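Local coordinates for protein nuclear hormone receptor FTZ-F1 (Drosophila melanogaster, PDB 2XHS) that probably regulates transcription as a nuclear receptor of the NR5A subfamily, its ligand-binding domain binding a Fushi tarazu peptide, at residues A[34-37]-A[38-41]; A[44-47]-A[48-51]; A[184-187]-A[188-192]. All blocks are in the same frame, centred on the assembly; numbering follows the deposited sequence.

Overall arrangement
The three contacts illustrate how helix ends are finished in the mainly helical sandwich of a nuclear receptor ligand-binding domain. All lie in the outer parts of the chain and are partly buried. Contacts 1 and 2 belong to successive helices, the last turn of 24-39 and the first turn of 47-67, and they touch: L35 CD2 lies 3.9 Å from L50 CD1. Contact 3, at the end of helix 170-191, sits on the opposite side of the chain's centre, its centre about 42 Å from either of the others. Their chemistry differs accordingly: a threonine hydroxyl and a shared carbonyl in contact 1, an aspartate cap in contact 2, and buried aromatics in contact 3.

Contact 1 (A[34-37]-A[38-41]); sequences LLQK and QTYN
T39 and L35 meet through a side-chain hydroxyl: T39 OG1 donates to L35 O at 2.6 Å, a threonine bonding back to the carbonyl four residues earlier in the last turn of helix 24-39. With chi1 at 59°, OG1 stands between the backbone N and the carbonyl carbon of T39, facing back down the helix to a point 15° out of the L35 carbonyl plane. The amide of T39 reaches L35 O only weakly; its better bond, 3.1 Å from T39 N to Q36 O, comes from above the plane of that carbonyl. Q36 O also accepts from Y40 N at 3.0 Å, so a single oxygen serves donors three and four residues on as the chain leaves the helix. Two residues before Y40, Q38 N keeps the regular four-residue spacing with L34 O at 2.7 Å.

Side chains gather outside this polar core. The bend of Q36 at chi2 brings NE2 to 3.6 Å from Y40 CB, with the amide and ring planes 25° apart. L34 and L35 lean on helix 47-67, and K53 of that helix hydrogen-bonds Q38 OE1. Before that amide, the aliphatic part of Q38 rests CG on L34 CD2, 3.8 Å away.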
loop_
_atom_site.group_PDB
_atom_site.type_symbol
_atom_site.label_atom_id
_atom_site.label_comp_id
_atom_site.label_asym_id
_atom_site.label_seq_id
_atom_site.Cartn_x
_atom_site.Cartn_y
_atom_site.Cartn_z
ATOM N N LEU A 34 -1.766 -14.776 -10.258
ATOM C CA LEU A 34 -1.933 -14.001 -11.456
ATOM C C LEU A 34 -0.710 -14.171 -12.296
ATOM O O LEU A 34 -0.779 -14.387 -13.471
ATOM C CB LEU A 34 -2.111 -12.548 -11.074
ATOM C CG LEU A 34 -2.452 -11.451 -12.057
ATOM C CD1 LEU A 34 -3.077 -10.381 -11.323
ATOM C CD2 LEU A 34 -1.215 -10.947 -12.596
ATOM N N LEU A 35 0.439 -14.115 -11.674
ATOM C CA LEU A 35 1.656 -14.207 -12.430
ATOM C C LEU A 35 1.727 -15.524 -13.127
ATOM O O LEU A 35 2.176 -15.599 -14.231
ATOM C CB LEU A 35 2.858 -14.082 -11.522
ATOM C CG LEU A 35 3.465 -12.764 -11.117
ATOM C CD1 LEU A 35 4.579 -13.078 -10.236
ATOM C CD2 LEU A 35 3.971 -12.056 -12.276
ATOM N N GLN A 36 1.343 -16.593 -12.468
ATOM C CA GLN A 36 1.344 -17.863 -13.145
ATOM C C GLN A 36 0.328 -17.901 -14.228
ATOM O O GLN A 36 0.603 -18.258 -15.324
ATOM C CB GLN A 36 1.015 -18.960 -12.165
ATOM C CG GLN A 36 0.782 -20.283 -12.800
ATOM C CD GLN A 36 2.014 -20.832 -13.437
ATOM O OE1 GLN A 36 3.061 -20.215 -13.406
ATOM N NE2 GLN A 36 1.896 -21.993 -14.027
ATOM N N LYS A 37 -0.868 -17.486 -13.936
ATOM C CA LYS A 37 -1.892 -17.555 -14.937
ATOM C C LYS A 37 -1.564 -16.719 -16.129
ATOM O O LYS A 37 -1.874 -17.075 -17.232
ATOM C CB LYS A 37 -3.214 -17.127 -14.367
ATOM C CG LYS A 37 -4.212 -16.851 -15.398
ATOM C CD LYS A 37 -5.561 -16.723 -14.803
ATOM C CE LYS A 37 -6.564 -16.432 -15.857
ATOM N NZ LYS A 37 -7.888 -16.261 -15.254
ATOM N N GLN A 38 -0.966 -15.576 -15.915
ATOM C CA GLN A 38 -0.678 -14.721 -17.028
ATOM C C GLN A 38 0.436 -15.193 -17.889
ATOM O O GLN A 38 0.614 -14.709 -18.964
ATOM C CB GLN A 38 -0.409 -13.299 -16.580
ATOM C CG GLN A 38 -1.604 -12.580 -16.033
ATOM C CD GLN A 38 -2.769 -12.586 -16.948
ATOM O OE1 GLN A 38 -2.768 -11.910 -17.944
ATOM N NE2 GLN A 38 -3.787 -13.324 -16.599
ATOM N N THR A 39 1.244 -16.098 -17.400
ATOM C CA THR A 39 2.413 -16.438 -18.153
ATOM C C THR A 39 2.534 -17.855 -18.648
ATOM O O THR A 39 3.257 -18.116 -19.579
ATOM C CB THR A 39 3.601 -16.121 -17.318
ATOM O OG1 THR A 39 3.514 -16.873 -16.116
ATOM C CG2 THR A 39 3.572 -14.706 -16.951
ATOM N N TYR A 40 1.862 -18.794 -18.028
ATOM C CA TYR A 40 2.053 -20.154 -18.472
ATOM C C TYR A 40 1.539 -20.338 -19.876
ATOM O O TYR A 40 0.567 -19.735 -20.282
ATOM C CB TYR A 40 1.417 -21.146 -17.521
ATOM C CG TYR A 40 0.118 -21.711 -17.980
ATOM C CD1 TYR A 40 -1.038 -20.979 -17.908
ATOM C CD2 TYR A 40 0.045 -22.993 -18.462
ATOM C CE1 TYR A 40 -2.224 -21.498 -18.317
ATOM C CE2 TYR A 40 -1.138 -23.526 -18.880
ATOM C CZ TYR A 40 -2.274 -22.775 -18.804
ATOM O OH TYR A 40 -3.464 -23.313 -19.225
ATOM N N ASN A 41 2.239 -21.148 -20.641
ATOM C CA ASN A 41 1.866 -21.375 -22.010
ATOM C C ASN A 41 1.881 -20.122 -22.844
ATOM O O ASN A 41 1.087 -19.988 -23.742
ATOM C CB ASN A 41 0.481 -22.006 -22.091
ATOM C CG ASN A 41 0.524 -23.517 -22.047
ATOM O OD1 ASN A 41 1.148 -24.150 -22.885
ATOM N ND2 ASN A 41 -0.153 -24.099 -21.082
#

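Contact 2 (A[44-47]-A[48-51]); sequences EVDL and FELM
D46 and L47 hand the chain from an extended loop into helix 47-67, and the first carbonyls are taken up at the regular four-residue spacing: L50 N donates to D46 O and M51 N to L47 O, both at 3.1 Å. The side chain of D46 turns to one of the amides that this first turn leaves without a carbonyl before it, that of E49. Its CG is anti to the backbone N (chi1 -170°), and OD2 thereby faces the E49 amide, with 3.3 Å between D46 OD2 and E49 N. That bond is weak, and the modelled place of OD2 is uncertain, so the cap is better read as an arrangement than as an exact length. The D46 and E49 side chains cross at about a right angle, their carboxylate planes 70° apart. E49 does not return the favour: its OE1 stays 5.5 Å from D46 N, and no capping box is formed. The amide end of the helix would probably ease the placing of two acidic groups so near each other.

On the inner side, L47 and L50 meet loosely, L47 CD2 lying 4.4 Å from L50 CD1. L50 is buried where helix 24-39 and F117 of strand 116-118 come together, while M51, a selenomethionine, turns its chain end away to pack on F117, S121 and L122. The ring of F48 likewise leads away from the loop and makes a cation-pi contact with K223 of helix 198-224. Ahead of the turn, V45 O accepts a hydrogen bond from Q115 NE2, which ties the incoming loop to the chain just before strand 116-118. Taken together, this is an aspartate N-cap opening a long helix of the ligand-binding domain, with polar capping on the exposed side and leucine packing beneath.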
loop_
_atom_site.group_PDB
_atom_site.type_symbol
_atom_site.label_atom_id
_atom_site.label_comp_id
_atom_site.label_asym_id
_atom_site.label_seq_id
_atom_site.Cartn_x
_atom_site.Cartn_y
_atom_site.Cartn_z
ATOM N N GLU A 44 5.973 -15.099 -24.960
ATOM C CA GLU A 44 6.505 -13.891 -24.387
ATOM C C GLU A 44 5.378 -12.986 -24.052
ATOM O O GLU A 44 4.340 -13.052 -24.669
ATOM C CB GLU A 44 7.461 -13.191 -25.313
ATOM C CG GLU A 44 8.847 -13.666 -25.170
ATOM C CD GLU A 44 9.836 -12.586 -25.463
ATOM O OE1 GLU A 44 9.491 -11.674 -26.227
ATOM O OE2 GLU A 44 10.969 -12.649 -24.955
ATOM N N VAL A 45 5.597 -12.137 -23.068
ATOM C CA VAL A 45 4.589 -11.259 -22.568
ATOM C C VAL A 45 5.244 -9.935 -22.377
ATOM O O VAL A 45 6.440 -9.867 -22.341
ATOM C CB VAL A 45 4.088 -11.785 -21.261
ATOM C CG1 VAL A 45 2.869 -11.073 -20.850
ATOM C CG2 VAL A 45 3.756 -13.212 -21.419
ATOM N N ASP A 46 4.462 -8.876 -22.275
ATOM C CA ASP A 46 5.027 -7.571 -22.085
ATOM C C ASP A 46 5.115 -7.450 -20.622
ATOM O O ASP A 46 4.131 -7.478 -19.938
ATOM C CB ASP A 46 4.103 -6.500 -22.615
ATOM C CG ASP A 46 4.748 -5.146 -22.646
ATOM O OD1 ASP A 46 5.904 -5.037 -23.038
ATOM O OD2 ASP A 46 4.104 -4.169 -22.297
ATOM N N LEU A 47 6.330 -7.365 -20.138
ATOM C CA LEU A 47 6.560 -7.310 -18.730
ATOM C C LEU A 47 5.998 -6.076 -18.113
ATOM O O LEU A 47 5.547 -6.117 -17.005
ATOM C CB LEU A 47 8.023 -7.495 -18.417
ATOM C CG LEU A 47 8.473 -8.902 -18.757
ATOM C CD1 LEU A 47 9.914 -9.038 -18.511
ATOM C CD2 LEU A 47 7.742 -9.864 -17.931
ATOM N N PHE A 48 6.053 -4.962 -18.812
ATOM C CA PHE A 48 5.502 -3.763 -18.261
ATOM C C PHE A 48 4.037 -3.913 -18.103
ATOM O O PHE A 48 3.488 -3.529 -17.126
ATOM C CB PHE A 48 5.823 -2.570 -19.116
ATOM C CG PHE A 48 5.226 -1.309 -18.614
ATOM C CD1 PHE A 48 5.836 -0.585 -17.654
ATOM C CD2 PHE A 48 4.040 -0.871 -19.091
ATOM C CE1 PHE A 48 5.294 0.510 -17.205
ATOM C CE2 PHE A 48 3.507 0.244 -18.631
ATOM C CZ PHE A 48 4.133 0.933 -17.693
ATOM N N GLU A 49 3.386 -4.494 -19.071
ATOM C CA GLU A 49 1.962 -4.649 -18.969
ATOM C C GLU A 49 1.581 -5.496 -17.807
ATOM O O GLU A 49 0.569 -5.272 -17.207
ATOM C CB GLU A 49 1.416 -5.336 -20.193
ATOM C CG GLU A 49 1.397 -4.531 -21.424
ATOM C CD GLU A 49 0.293 -4.935 -22.312
ATOM O OE1 GLU A 49 -0.198 -6.042 -22.158
ATOM O OE2 GLU A 49 -0.086 -4.163 -23.180
ATOM N N LEU A 50 2.372 -6.513 -17.540
ATOM C CA LEU A 50 2.125 -7.444 -16.465
ATOM C C LEU A 50 2.197 -6.773 -15.133
ATOM O O LEU A 50 1.384 -6.984 -14.282
ATOM C CB LEU A 50 3.160 -8.532 -16.519
ATOM C CG LEU A 50 2.752 -9.981 -16.328
ATOM C CD1 LEU A 50 3.942 -10.781 -16.002
ATOM C CD2 LEU A 50 1.751 -10.123 -15.268
HETATM N N MSE A 51 3.166 -5.914 -14.974
HETATM C CA MSE A 51 3.340 -5.245 -13.736
HETATM C C MSE A 51 2.105 -4.470 -13.464
HETATM O O MSE A 51 1.667 -4.392 -12.365
HETATM C CB MSE A 51 4.514 -4.307 -13.831
HETATM C CG MSE A 51 4.861 -3.679 -12.555
HETATM SE SE MSE A 51 5.862 -2.199 -12.839
HETATM C CE MSE A 51 4.502 -1.027 -13.295
#

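Contact 3 (A[184-187]-A[188-192])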
loop_
_atom_site.group_PDB
_atom_site.type_symbol
_atom_site.label_atom_id
_atom_site.label_comp_id
_atom_site.label_asym_id
_atom_site.label_seq_id
_atom_site.Cartn_x
_atom_site.Cartn_y
_atom_site.Cartn_z
ATOM N N LEU A 184 -0.850 4.439 17.683
ATOM C CA LEU A 184 0.479 4.145 17.235
ATOM C C LEU A 184 1.472 4.610 18.218
ATOM O O LEU A 184 2.450 3.963 18.446
ATOM C CB LEU A 184 0.764 4.785 15.902
ATOM C CG LEU A 184 2.077 4.498 15.196
ATOM C CD1 LEU A 184 2.391 3.082 15.197
ATOM C CD2 LEU A 184 1.905 4.945 13.824
ATOM N N LEU A 185 1.244 5.763 18.794
ATOM C CA LEU A 185 2.159 6.251 19.769
ATOM C C LEU A 185 2.201 5.352 20.966
ATOM O O LEU A 185 3.226 5.057 21.471
ATOM C CB LEU A 185 1.741 7.638 20.185
ATOM C CG LEU A 185 2.505 8.319 21.289
ATOM C CD1 LEU A 185 3.928 8.371 20.990
ATOM C CD2 LEU A 185 1.978 9.661 21.313
ATOM N N ASP A 186 1.060 4.910 21.421
ATOM C CA ASP A 186 0.981 4.064 22.573
ATOM C C ASP A 186 1.713 2.778 22.320
ATOM O O ASP A 186 2.402 2.277 23.157
ATOM C CB ASP A 186 -0.502 3.795 22.804
ATOM C CG ASP A 186 -0.785 2.925 23.979
ATOM O OD1 ASP A 186 -0.066 2.961 24.957
ATOM O OD2 ASP A 186 -1.757 2.194 23.932
ATOM N N TYR A 187 1.546 2.226 21.144
ATOM C CA TYR A 187 2.137 0.964 20.839
ATOM C C TYR A 187 3.621 1.100 20.904
ATOM O O TYR A 187 4.296 0.280 21.460
ATOM C CB TYR A 187 1.648 0.505 19.470
ATOM C CG TYR A 187 2.178 -0.816 19.006
ATOM C CD1 TYR A 187 1.938 -1.968 19.693
ATOM C CD2 TYR A 187 2.920 -0.903 17.876
ATOM C CE1 TYR A 187 2.440 -3.157 19.259
ATOM C CE2 TYR A 187 3.413 -2.071 17.458
ATOM C CZ TYR A 187 3.175 -3.198 18.147
ATOM O OH TYR A 187 3.691 -4.375 17.706
ATOM N N THR A 188 4.145 2.160 20.346
ATOM C CA THR A 188 5.566 2.310 20.346
ATOM C C THR A 188 6.072 2.417 21.727
ATOM O O THR A 188 7.082 1.865 22.046
ATOM C CB THR A 188 5.955 3.592 19.724
ATOM O OG1 THR A 188 5.336 4.624 20.463
ATOM C CG2 THR A 188 5.444 3.660 18.388
ATOM N N LEU A 189 5.400 3.199 22.540
ATOM C CA LEU A 189 5.856 3.402 23.892
ATOM C C LEU A 189 5.837 2.188 24.779
ATOM O O LEU A 189 6.766 1.947 25.487
ATOM C CB LEU A 189 5.037 4.505 24.523
ATOM C CG LEU A 189 5.395 5.834 23.912
ATOM C CD1 LEU A 189 4.644 6.950 24.517
ATOM C CD2 LEU A 189 6.819 6.021 24.134
ATOM N N THR A 190 4.726 1.485 24.797
ATOM C CA THR A 190 4.606 0.267 25.535
ATOM C C THR A 190 5.414 -0.894 25.029
ATOM O O THR A 190 5.998 -1.627 25.790
ATOM C CB THR A 190 3.207 -0.169 25.525
ATOM O OG1 THR A 190 2.388 0.964 25.705
ATOM C CG2 THR A 190 2.965 -1.064 26.638
ATOM N N CYS A 191 5.378 -1.109 23.731
ATOM C CA CYS A 191 6.028 -2.260 23.155
ATOM C C CYS A 191 7.416 -2.066 22.609
ATOM O O CYS A 191 8.110 -3.015 22.428
ATOM C CB CYS A 191 5.124 -2.898 22.121
ATOM S SG CYS A 191 3.579 -3.413 22.759
ATOM N N TYR A 192 7.829 -0.850 22.329
ATOM C CA TYR A 192 9.191 -0.647 21.896
ATOM C C TYR A 192 9.846 0.499 22.611
ATOM O O TYR A 192 10.233 1.448 21.999
ATOM C CB TYR A 192 9.236 -0.357 20.416
ATOM C CG TYR A 192 8.818 -1.495 19.549
ATOM C CD1 TYR A 192 9.716 -2.423 19.124
ATOM C CD2 TYR A 192 7.531 -1.616 19.128
ATOM C CE1 TYR A 192 9.337 -3.425 18.339
ATOM C CE2 TYR A 192 7.157 -2.621 18.360
ATOM C CZ TYR A 192 8.060 -3.518 17.967
ATOM O OH TYR A 192 7.665 -4.524 17.170
#
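Y187 and Y192 form an offset edge-to-face pair at the C-terminal end of helix 170-191 in the ligand-binding domain, the edge of Y192 directed at the face of Y187. The ring centroids are 5.8 Å apart and the planes stand at 79°; the nearest carbons are CE2 of Y187 and CE2 of Y192, 3.9 Å from each other. C191 adds a sulfur-aromatic contact, SG coming obliquely to the Y187 ring and lying 3.7 Å from its CE1. With CG anti to the backbone N (chi1 -180°), the Y187 ring swings beside its own carbonyl and reaches toward the end of the helix, where these two partners wait. Both phenols are held by more distant parts of the chain: Y187 OH hydrogen-bonds E6 N, and Y192 OH bonds D147 OD2, while K198 makes a cation-pi contact with Y192. With an alanine at Y187, the Y192 edge and C191 SG would probably lose the ring they rest against, and E6 N would be left without its phenol partner.

Behind the rings the helix keeps its regular backbone bonds, C191 N donating to Y187 O at 2.9 Å just before Y192 departs from helical geometry. Two threonines add hydroxyl bonds to this frame. T188 OG1 turns back to L185 O, three residues earlier, at a modelled length too short to be taken literally. On the exposed side, L185 and L189 run side by side, their CD1 atoms 3.9 Å apart. D186 O is gripped twice by a single residue: T190 N donates to it at 3.0 Å, and T190 OG1 reaches the same D186 O at 2.9 Å.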